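Local coordinates for protein thiamine phosphate pyrophosphorylase (Bacteroides thetaiotaomicron VPI-5482, PDB 3CEU) that probably acts as a thiamine-phosphate diphosphorylase in the biosynthesis of thiamine diphosphate, on a TIM-barrel-like scaffold, at residues H90-C95 against Y108-M113; N103-Y108 against I142-V147. All blocks are in the same frame, centred on the assembly; numbering follows the deposited sequence.

Contact 1. Residues H90-C95 against Y108-M113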
ATOM      1  N   HIS A  90       6.628  11.958   5.763  1.00 20.72           N
ATOM      2  CA  HIS A  90       6.723  10.940   4.728  1.00 20.94           C
ATOM      3  C   HIS A  90       5.835  11.275   3.532  1.00 21.15           C
ATOM      4  O   HIS A  90       4.626  11.467   3.668  1.00 24.56           O
ATOM      5  CB  HIS A  90       6.335   9.580   5.320  1.00 20.23           C
ATOM      6  CG  HIS A  90       6.572   8.425   4.400  1.00 25.43           C
ATOM      7  ND1 HIS A  90       5.767   8.156   3.314  1.00 26.74           N
ATOM      8  CD2 HIS A  90       7.544   7.481   4.391  1.00 31.17           C
ATOM      9  CE1 HIS A  90       6.231   7.097   2.675  1.00 23.42           C
ATOM     10  NE2 HIS A  90       7.309   6.668   3.307  1.00 41.10           N
ATOM     11  N   VAL A  91       6.440  11.363   2.360  1.00 16.34           N
ATOM     12  CA  VAL A  91       5.680  11.655   1.164  1.00 16.03           C
ATOM     13  C   VAL A  91       5.983  10.543   0.180  1.00 15.80           C
ATOM     14  O   VAL A  91       7.089  10.005   0.180  1.00 14.61           O
ATOM     15  CB  VAL A  91       6.088  13.013   0.558  1.00  6.09           C
ATOM     16  CG1 VAL A  91       7.553  12.980   0.171  1.00 14.36           C
ATOM     17  CG2 VAL A  91       5.215  13.333  -0.644  1.00  5.60           C
ATOM     18  N   SER A  92       5.000  10.191  -0.642  1.00 14.52           N
ATOM     19  CA  SER A  92       5.161   9.131  -1.634  1.00 10.17           C
ATOM     20  C   SER A  92       4.221   9.381  -2.797  1.00 16.15           C
ATOM     21  O   SER A  92       3.261  10.138  -2.665  1.00  9.47           O
ATOM     22  CB  SER A  92       4.831   7.775  -1.017  1.00  9.50           C
ATOM     23  OG  SER A  92       3.458   7.714  -0.680  1.00 11.90           O
ATOM     24  N   CYS A  93       4.490   8.724  -3.927  1.00 19.22           N
ATOM     25  CA  CYS A  93       3.661   8.863  -5.132  1.00 22.51           C
ATOM     26  C   CYS A  93       3.777   7.637  -6.028  1.00 18.92           C
ATOM     27  O   CYS A  93       4.587   6.749  -5.789  1.00 27.41           O
ATOM     28  CB  CYS A  93       4.096  10.082  -5.945  1.00 30.92           C
ATOM     29  SG  CYS A  93       5.630   9.820  -6.848  1.00 25.02           S
ATOM     30  N   SER A  94       2.971   7.613  -7.081  1.00 16.84           N
ATOM     31  CA  SER A  94       2.971   6.507  -8.021  1.00 18.52           C
ATOM     32  C   SER A  94       3.667   6.853  -9.331  1.00 22.44           C
ATOM     33  O   SER A  94       3.594   7.988  -9.818  1.00 25.83           O
ATOM     34  CB  SER A  94       1.532   6.076  -8.322  1.00 17.89           C
ATOM     35  OG  SER A  94       0.876   5.618  -7.158  1.00 18.41           O
ATOM     36  N   CYS A  95       4.351   5.870  -9.899  1.00 17.58           N
ATOM     37  CA  CYS A  95       5.023   6.066 -11.173  1.00 12.50           C
ATOM     38  C   CYS A  95       4.501   4.954 -12.078  1.00 18.63           C
ATOM     39  O   CYS A  95       4.085   3.902 -11.588  1.00 20.71           O
ATOM     40  CB  CYS A  95       6.542   5.985 -11.001  1.00 14.69           C
ATOM     41  SG  CYS A  95       7.257   7.273  -9.916  1.00 20.47           S
ATOM     42  N   TYR A 108      11.219  11.058  -3.198  1.00 18.63           N
ATOM     43  CA  TYR A 108      10.175  10.547  -2.326  1.00 25.18           C
ATOM     44  C   TYR A 108      10.776   9.513  -1.397  1.00 24.80           C
ATOM     45  O   TYR A 108      11.870   9.008  -1.648  1.00 22.05           O
ATOM     46  CB  TYR A 108       9.066   9.903  -3.159  1.00 22.21           C
ATOM     47  CG  TYR A 108       8.310  10.893  -4.021  1.00 10.73           C
ATOM     48  CD1 TYR A 108       7.266  11.656  -3.492  1.00 18.81           C
ATOM     49  CD2 TYR A 108       8.673  11.104  -5.348  1.00 16.13           C
ATOM     50  CE1 TYR A 108       6.608  12.606  -4.267  1.00 15.24           C
ATOM     51  CE2 TYR A 108       8.023  12.056  -6.128  1.00 18.26           C
ATOM     52  CZ  TYR A 108       6.991  12.801  -5.579  1.00 15.29           C
ATOM     53  OH  TYR A 108       6.348  13.739  -6.342  1.00 26.68           O
ATOM     54  N   ASP A 109      10.068   9.205  -0.319  1.00 26.05           N
ATOM     55  CA  ASP A 109      10.538   8.203   0.623  1.00 18.65           C
ATOM     56  C   ASP A 109      10.484   6.856  -0.073  1.00 21.18           C
ATOM     57  O   ASP A 109      11.296   5.967   0.195  1.00 24.45           O
ATOM     58  CB  ASP A 109       9.666   8.233   1.865  1.00 17.02           C
ATOM     59  CG  ASP A 109       9.886   9.487   2.672  1.00 19.31           C
ATOM     60  OD1 ASP A 109      10.945   9.584   3.328  1.00 35.79           O
ATOM     61  OD2 ASP A 109       9.028  10.389   2.629  1.00 28.86           O
ATOM     62  N   TYR A 110       9.511   6.728  -0.971  1.00 24.29           N
ATOM     63  CA  TYR A 110       9.329   5.547  -1.804  1.00 17.84           C
ATOM     64  C   TYR A 110       8.230   5.832  -2.783  1.00 16.58           C
ATOM     65  O   TYR A 110       7.416   6.721  -2.561  1.00 23.58           O
ATOM     66  CB  TYR A 110       8.999   4.279  -1.001  1.00 22.43           C
ATOM     67  CG  TYR A 110       7.711   4.237  -0.193  1.00 25.97           C
ATOM     68  CD1 TYR A 110       6.454   4.349  -0.795  1.00 24.07           C
ATOM     69  CD2 TYR A 110       7.752   3.968   1.171  1.00 23.10           C
ATOM     70  CE1 TYR A 110       5.276   4.184  -0.047  1.00  9.78           C
ATOM     71  CE2 TYR A 110       6.590   3.801   1.914  1.00 22.66           C
ATOM     72  CZ  TYR A 110       5.358   3.908   1.306  1.00 16.25           C
ATOM     73  OH  TYR A 110       4.226   3.728   2.077  1.00 18.82           O
ATOM     74  N   VAL A 111       8.222   5.098  -3.885  1.00 18.97           N
ATOM     75  CA  VAL A 111       7.198   5.281  -4.894  1.00 13.00           C
ATOM     76  C   VAL A 111       6.600   3.939  -5.276  1.00 10.34           C
ATOM     77  O   VAL A 111       7.209   2.888  -5.062  1.00  6.85           O
ATOM     78  CB  VAL A 111       7.771   5.928  -6.180  1.00 14.06           C
ATOM     79  CG1 VAL A 111       8.496   7.227  -5.846  1.00  9.92           C
ATOM     80  CG2 VAL A 111       8.699   4.959  -6.882  1.00  5.81           C
ATOM     81  N   PHE A 112       5.397   3.991  -5.835  1.00  7.35           N
ATOM     82  CA  PHE A 112       4.697   2.802  -6.308  1.00 13.63           C
ATOM     83  C   PHE A 112       5.075   2.652  -7.775  1.00 17.88           C
ATOM     84  O   PHE A 112       5.443   3.628  -8.425  1.00 26.92           O
ATOM     85  CB  PHE A 112       3.174   2.996  -6.219  1.00 17.22           C
ATOM     86  CG  PHE A 112       2.605   2.793  -4.844  1.00 17.13           C
ATOM     87  CD1 PHE A 112       3.442   2.603  -3.750  1.00 10.88           C
ATOM     88  CD2 PHE A 112       1.229   2.772  -4.642  1.00 15.37           C
ATOM     89  CE1 PHE A 112       2.923   2.397  -2.480  1.00  8.21           C
ATOM     90  CE2 PHE A 112       0.704   2.565  -3.372  1.00  6.86           C
ATOM     91  CZ  PHE A 112       1.560   2.376  -2.289  1.00  5.44           C
HETATM   92  N   MSE A 113       5.000   1.438  -8.299  1.00 19.84           N
HETATM   93  CA  MSE A 113       5.285   1.232  -9.708  1.00 18.13           C
HETATM   94  C   MSE A 113       4.183   0.327 -10.239  1.00 27.11           C
HETATM   95  O   MSE A 113       3.952  -0.764  -9.703  1.00 23.37           O
HETATM   96  CB  MSE A 113       6.649   0.575  -9.915  1.00 15.43           C
HETATM   97  CG  MSE A 113       7.155   0.689 -11.343  1.00 20.20           C
HETATM   98 SE   MSE A 113       8.664  -0.454 -11.746  1.00 37.83          SE
HETATM   99  CE  MSE A 113       8.134  -1.038 -13.518  1.00 26.79           C
TER
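C93 lays its sulfur on the ring of Y108: SG sits 3.5 Å from the centroid of the Y108 ring, over the face and displaced toward CE2 and CZ. The torsion that puts SG between the backbone N and the carbonyl carbon (chi1 75°) carries it there, while C93 CB lies over the same ring. V91 meets this ring differently, CG2 lying in its plane at the edge. On the same side of the sheet, SG of C95 packs against CB of V111. Y110 and F112 take the other side, where the edge of the H90 imidazole points at the face of Y110, planes 62° apart. D109 CB lies over a face of the H90 ring, 3.2 Å from H90 NE2. The backbones run parallel, joined by F112 N to C93 O (2.9 Å) and C95 N to F112 O (2.9 Å). At the polar edge D109 brackets V91: its OD2 accepts from V91 N at 2.8 Å, and its own N donates to V91 O at 3.1 Å. Neighbouring strands of a beta-alpha-beta unit are thus joined by backbone bonds, to which D109 adds its carboxylate on V91 N, a bond likely to steady that side chain.

Contact 2. Residues N103-Y108 against I142-V147; sequences NRKHFY and IIDSKV
K146 sends its ammonium to two backbone carbonyls of the facing loop, and these two hydrogen bonds are the main polar link between 103-108 and 142-147. NZ of K146 donates to Y108 O at 2.9 Å, nearly in line with that C=O, and to K105 O at 3.0 Å, tilted 34° from the carbonyl plane. K105 O also accepts from Y108 N, which comes from the opposite face of its plane, so this one oxygen is gripped twice. An alanine in place of K146 would probably leave Y108 O without this donor and K105 O with one bond fewer, and take away much of the tie between the loops.

The charged contact is weaker. K105 and D144 reach tip to tip, and K105 NZ forms a long salt bridge to D144 OD1 at 3.4 Å. Bends at the last two torsions of K105 bring its CE to 3.0 Å from I142 O and NZ to the carboxylate.

Carbon contacts are few: CD of K146 lies 4.1 Å from K105 CB. Within its own loop D144 opens a type I beta turn that runs to V147, with V147 N donating to D144 O.

Here the lysine-to-carbonyl bonds join two successive helix-to-strand loops of a TIM-barrel-like fold, those leading into strands 110-113 and 147-150.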
ATOM      1  N   ASN A 103      13.585   8.872 -12.704  1.00 15.97           N
ATOM      2  CA  ASN A 103      13.750  10.295 -12.431  1.00 30.44           C
ATOM      3  C   ASN A 103      12.769  10.834 -11.398  1.00 28.10           C
ATOM      4  O   ASN A 103      12.252  11.934 -11.557  1.00 42.98           O
ATOM      5  CB  ASN A 103      13.596  11.097 -13.722  1.00 27.45           C
ATOM      6  CG  ASN A 103      14.214  10.403 -14.909  1.00 33.66           C
ATOM      7  OD1 ASN A 103      15.359   9.948 -14.850  1.00 28.14           O
ATOM      8  ND2 ASN A 103      13.461  10.321 -16.004  1.00 19.31           N
ATOM      9  N   ARG A 104      12.508  10.080 -10.336  1.00 31.85           N
ATOM     10  CA  ARG A 104      11.569  10.569  -9.337  1.00 31.46           C
ATOM     11  C   ARG A 104      11.689   9.909  -7.970  1.00 24.63           C
ATOM     12  O   ARG A 104      11.463  10.551  -6.950  1.00 25.47           O
ATOM     13  CB  ARG A 104      10.134  10.422  -9.863  1.00 23.08           C
ATOM     14  CG  ARG A 104       9.382  11.742  -9.957  1.00 42.60           C
ATOM     15  CD  ARG A 104       8.861  12.033 -11.369  1.00 30.57           C
ATOM     16  NE  ARG A 104       7.598  11.363 -11.645  1.00 31.44           N
ATOM     17  CZ  ARG A 104       6.882  11.531 -12.758  1.00 43.27           C
ATOM     18  NH1 ARG A 104       7.301  12.349 -13.716  1.00 33.58           N
ATOM     19  NH2 ARG A 104       5.729  10.887 -12.913  1.00 36.04           N
ATOM     20  N   LYS A 105      12.050   8.632  -7.954  1.00 20.44           N
ATOM     21  CA  LYS A 105      12.173   7.892  -6.711  1.00 16.62           C
ATOM     22  C   LYS A 105      13.002   8.586  -5.640  1.00 19.80           C
ATOM     23  O   LYS A 105      12.653   8.523  -4.464  1.00 33.58           O
ATOM     24  CB  LYS A 105      12.743   6.497  -6.981  1.00 19.15           C
ATOM     25  CG  LYS A 105      14.110   6.488  -7.653  1.00 22.54           C
ATOM     26  CD  LYS A 105      14.495   5.084  -8.132  1.00 26.95           C
ATOM     27  CE  LYS A 105      14.917   4.188  -6.985  1.00 18.82           C
ATOM     28  NZ  LYS A 105      16.145   4.699  -6.325  1.00 32.55           N
ATOM     29  N   HIS A 106      14.080   9.266  -6.023  1.00 19.23           N
ATOM     30  CA  HIS A 106      14.919   9.925  -5.022  1.00 17.57           C
ATOM     31  C   HIS A 106      14.309  11.181  -4.426  1.00 13.69           C
ATOM     32  O   HIS A 106      14.877  11.790  -3.522  1.00 14.22           O
ATOM     33  CB  HIS A 106      16.294  10.238  -5.612  1.00 29.56           C
ATOM     34  CG  HIS A 106      17.121   9.019  -5.863  1.00 36.65           C
ATOM     35  ND1 HIS A 106      18.284   9.041  -6.609  1.00 41.84           N
ATOM     36  CD2 HIS A 106      16.953   7.733  -5.474  1.00 38.09           C
ATOM     37  CE1 HIS A 106      18.789   7.824  -6.669  1.00 40.32           C
ATOM     38  NE2 HIS A 106      18.000   7.009  -5.987  1.00 45.32           N
ATOM     39  N   PHE A 107      13.138  11.554  -4.925  1.00 11.25           N
ATOM     40  CA  PHE A 107      12.442  12.730  -4.439  1.00 15.86           C
ATOM     41  C   PHE A 107      11.288  12.343  -3.525  1.00 20.96           C
ATOM     42  O   PHE A 107      10.482  13.184  -3.124  1.00 17.54           O
ATOM     43  CB  PHE A 107      11.944  13.540  -5.629  1.00 15.54           C
ATOM     44  CG  PHE A 107      13.048  14.051  -6.493  1.00 16.74           C
ATOM     45  CD1 PHE A 107      13.924  15.017  -6.014  1.00 20.82           C
ATOM     46  CD2 PHE A 107      13.254  13.532  -7.768  1.00 30.29           C
ATOM     47  CE1 PHE A 107      14.990  15.462  -6.794  1.00 22.29           C
ATOM     48  CE2 PHE A 107      14.318  13.970  -8.553  1.00 24.70           C
ATOM     49  CZ  PHE A 107      15.187  14.936  -8.062  1.00 20.62           C
ATOM     50  N   TYR A 108      11.219  11.058  -3.198  1.00 18.63           N
ATOM     51  CA  TYR A 108      10.175  10.547  -2.326  1.00 25.18           C
ATOM     52  C   TYR A 108      10.776   9.513  -1.397  1.00 24.80           C
ATOM     53  O   TYR A 108      11.870   9.008  -1.648  1.00 22.05           O
ATOM     54  CB  TYR A 108       9.066   9.903  -3.159  1.00 22.21           C
ATOM     55  CG  TYR A 108       8.310  10.893  -4.021  1.00 10.73           C
ATOM     56  CD1 TYR A 108       7.266  11.656  -3.492  1.00 18.81           C
ATOM     57  CD2 TYR A 108       8.673  11.104  -5.348  1.00 16.13           C
ATOM     58  CE1 TYR A 108       6.608  12.606  -4.267  1.00 15.24           C
ATOM     59  CE2 TYR A 108       8.023  12.056  -6.128  1.00 18.26           C
ATOM     60  CZ  TYR A 108       6.991  12.801  -5.579  1.00 15.29           C
ATOM     61  OH  TYR A 108       6.348  13.739  -6.342  1.00 26.68           O
ATOM     62  N   ILE A 142      17.644   0.737 -10.558  1.00 24.11           N
ATOM     63  CA  ILE A 142      16.492   1.633 -10.659  1.00 23.50           C
ATOM     64  C   ILE A 142      15.443   1.176  -9.664  1.00 27.12           C
ATOM     65  O   ILE A 142      14.858   1.976  -8.940  1.00 36.66           O
ATOM     66  CB  ILE A 142      15.894   1.623 -12.087  1.00 15.27           C
ATOM     67  CG1 ILE A 142      16.908   2.254 -13.052  1.00 18.33           C
ATOM     68  CG2 ILE A 142      14.554   2.363 -12.108  1.00 14.19           C
ATOM     69  CD1 ILE A 142      16.471   2.328 -14.486  1.00 10.58           C
ATOM     70  N   ILE A 143      15.212  -0.126  -9.634  1.00 28.30           N
ATOM     71  CA  ILE A 143      14.256  -0.695  -8.708  1.00 26.44           C
ATOM     72  C   ILE A 143      15.002  -1.191  -7.479  1.00 29.21           C
ATOM     73  O   ILE A 143      15.908  -2.019  -7.579  1.00 31.63           O
ATOM     74  CB  ILE A 143      13.527  -1.873  -9.338  1.00 30.47           C
ATOM     75  CG1 ILE A 143      12.895  -2.740  -8.248  1.00 31.08           C
ATOM     76  CG2 ILE A 143      14.489  -2.672 -10.172  1.00 39.87           C
ATOM     77  CD1 ILE A 143      12.143  -3.904  -8.783  1.00 43.74           C
ATOM     78  N   ASP A 144      14.625  -0.681  -6.317  1.00 24.64           N
ATOM     79  CA  ASP A 144      15.282  -1.091  -5.093  1.00 21.06           C
ATOM     80  C   ASP A 144      14.336  -1.021  -3.901  1.00 13.48           C
ATOM     81  O   ASP A 144      13.125  -0.922  -4.063  1.00 13.09           O
ATOM     82  CB  ASP A 144      16.523  -0.221  -4.857  1.00 31.68           C
ATOM     83  CG  ASP A 144      16.187   1.258  -4.735  1.00 34.82           C
ATOM     84  OD1 ASP A 144      17.122   2.053  -4.509  1.00 36.13           O
ATOM     85  OD2 ASP A 144      14.996   1.626  -4.865  1.00 28.72           O
ATOM     86  N   SER A 145      14.895  -1.069  -2.703  1.00 20.57           N
ATOM     87  CA  SER A 145      14.087  -1.026  -1.493  1.00 27.41           C
ATOM     88  C   SER A 145      13.119   0.161  -1.417  1.00 27.41           C
ATOM     89  O   SER A 145      12.243   0.189  -0.557  1.00 20.63           O
ATOM     90  CB  SER A 145      15.005  -1.007  -0.278  1.00 34.00           C
ATOM     91  OG  SER A 145      16.033  -0.044  -0.465  1.00 34.07           O
ATOM     92  N   LYS A 146      13.270   1.130  -2.315  1.00 29.42           N
ATOM     93  CA  LYS A 146      12.414   2.305  -2.292  1.00 25.36           C
ATOM     94  C   LYS A 146      11.250   2.250  -3.288  1.00 25.97           C
ATOM     95  O   LYS A 146      10.427   3.162  -3.342  1.00 27.01           O
ATOM     96  CB  LYS A 146      13.257   3.570  -2.532  1.00 37.57           C
ATOM     97  CG  LYS A 146      12.480   4.871  -2.441  1.00 43.94           C
ATOM     98  CD  LYS A 146      13.284   6.078  -2.907  1.00 37.77           C
ATOM     99  CE  LYS A 146      14.164   6.661  -1.819  1.00 37.44           C
ATOM    100  NZ  LYS A 146      14.539   8.052  -2.188  1.00 31.23           N
ATOM    101  N   VAL A 147      11.160   1.186  -4.071  1.00 17.31           N
ATOM    102  CA  VAL A 147      10.063   1.094  -5.025  1.00 18.93           C
ATOM    103  C   VAL A 147       9.111  -0.039  -4.659  1.00 21.93           C
ATOM    104  O   VAL A 147       9.531  -1.172  -4.414  1.00 22.93           O
ATOM    105  CB  VAL A 147      10.587   0.878  -6.447  1.00 19.26           C
ATOM    106  CG1 VAL A 147      11.448  -0.357  -6.496  1.00 31.48           C
ATOM    107  CG2 VAL A 147       9.419   0.769  -7.418  1.00 28.71           C
TER

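Overall arrangement
Contact 1 belongs largely to the barrel wall, with most of its residues buried, whereas contact 2 lies at the surface, farther from the centre of the chain. Their centres are about 7 Å apart and Y108 serves both: its ring faces strand 90-95, its carbonyl the loop 142-147. Contact 1 sets strand 110-113 and its lead-in beside strand 90-95, and contact 2 sets the loop before it against the loop leading into strand 147-150; V111 N to K146 O, 3.0 Å, is a probable hydrogen bond between them. Chemistry follows place: contact 1 combines parallel backbone bonding with sulfur and ring contacts, while contact 2 relies on lysine ammonium groups meeting carbonyls and a carboxylate.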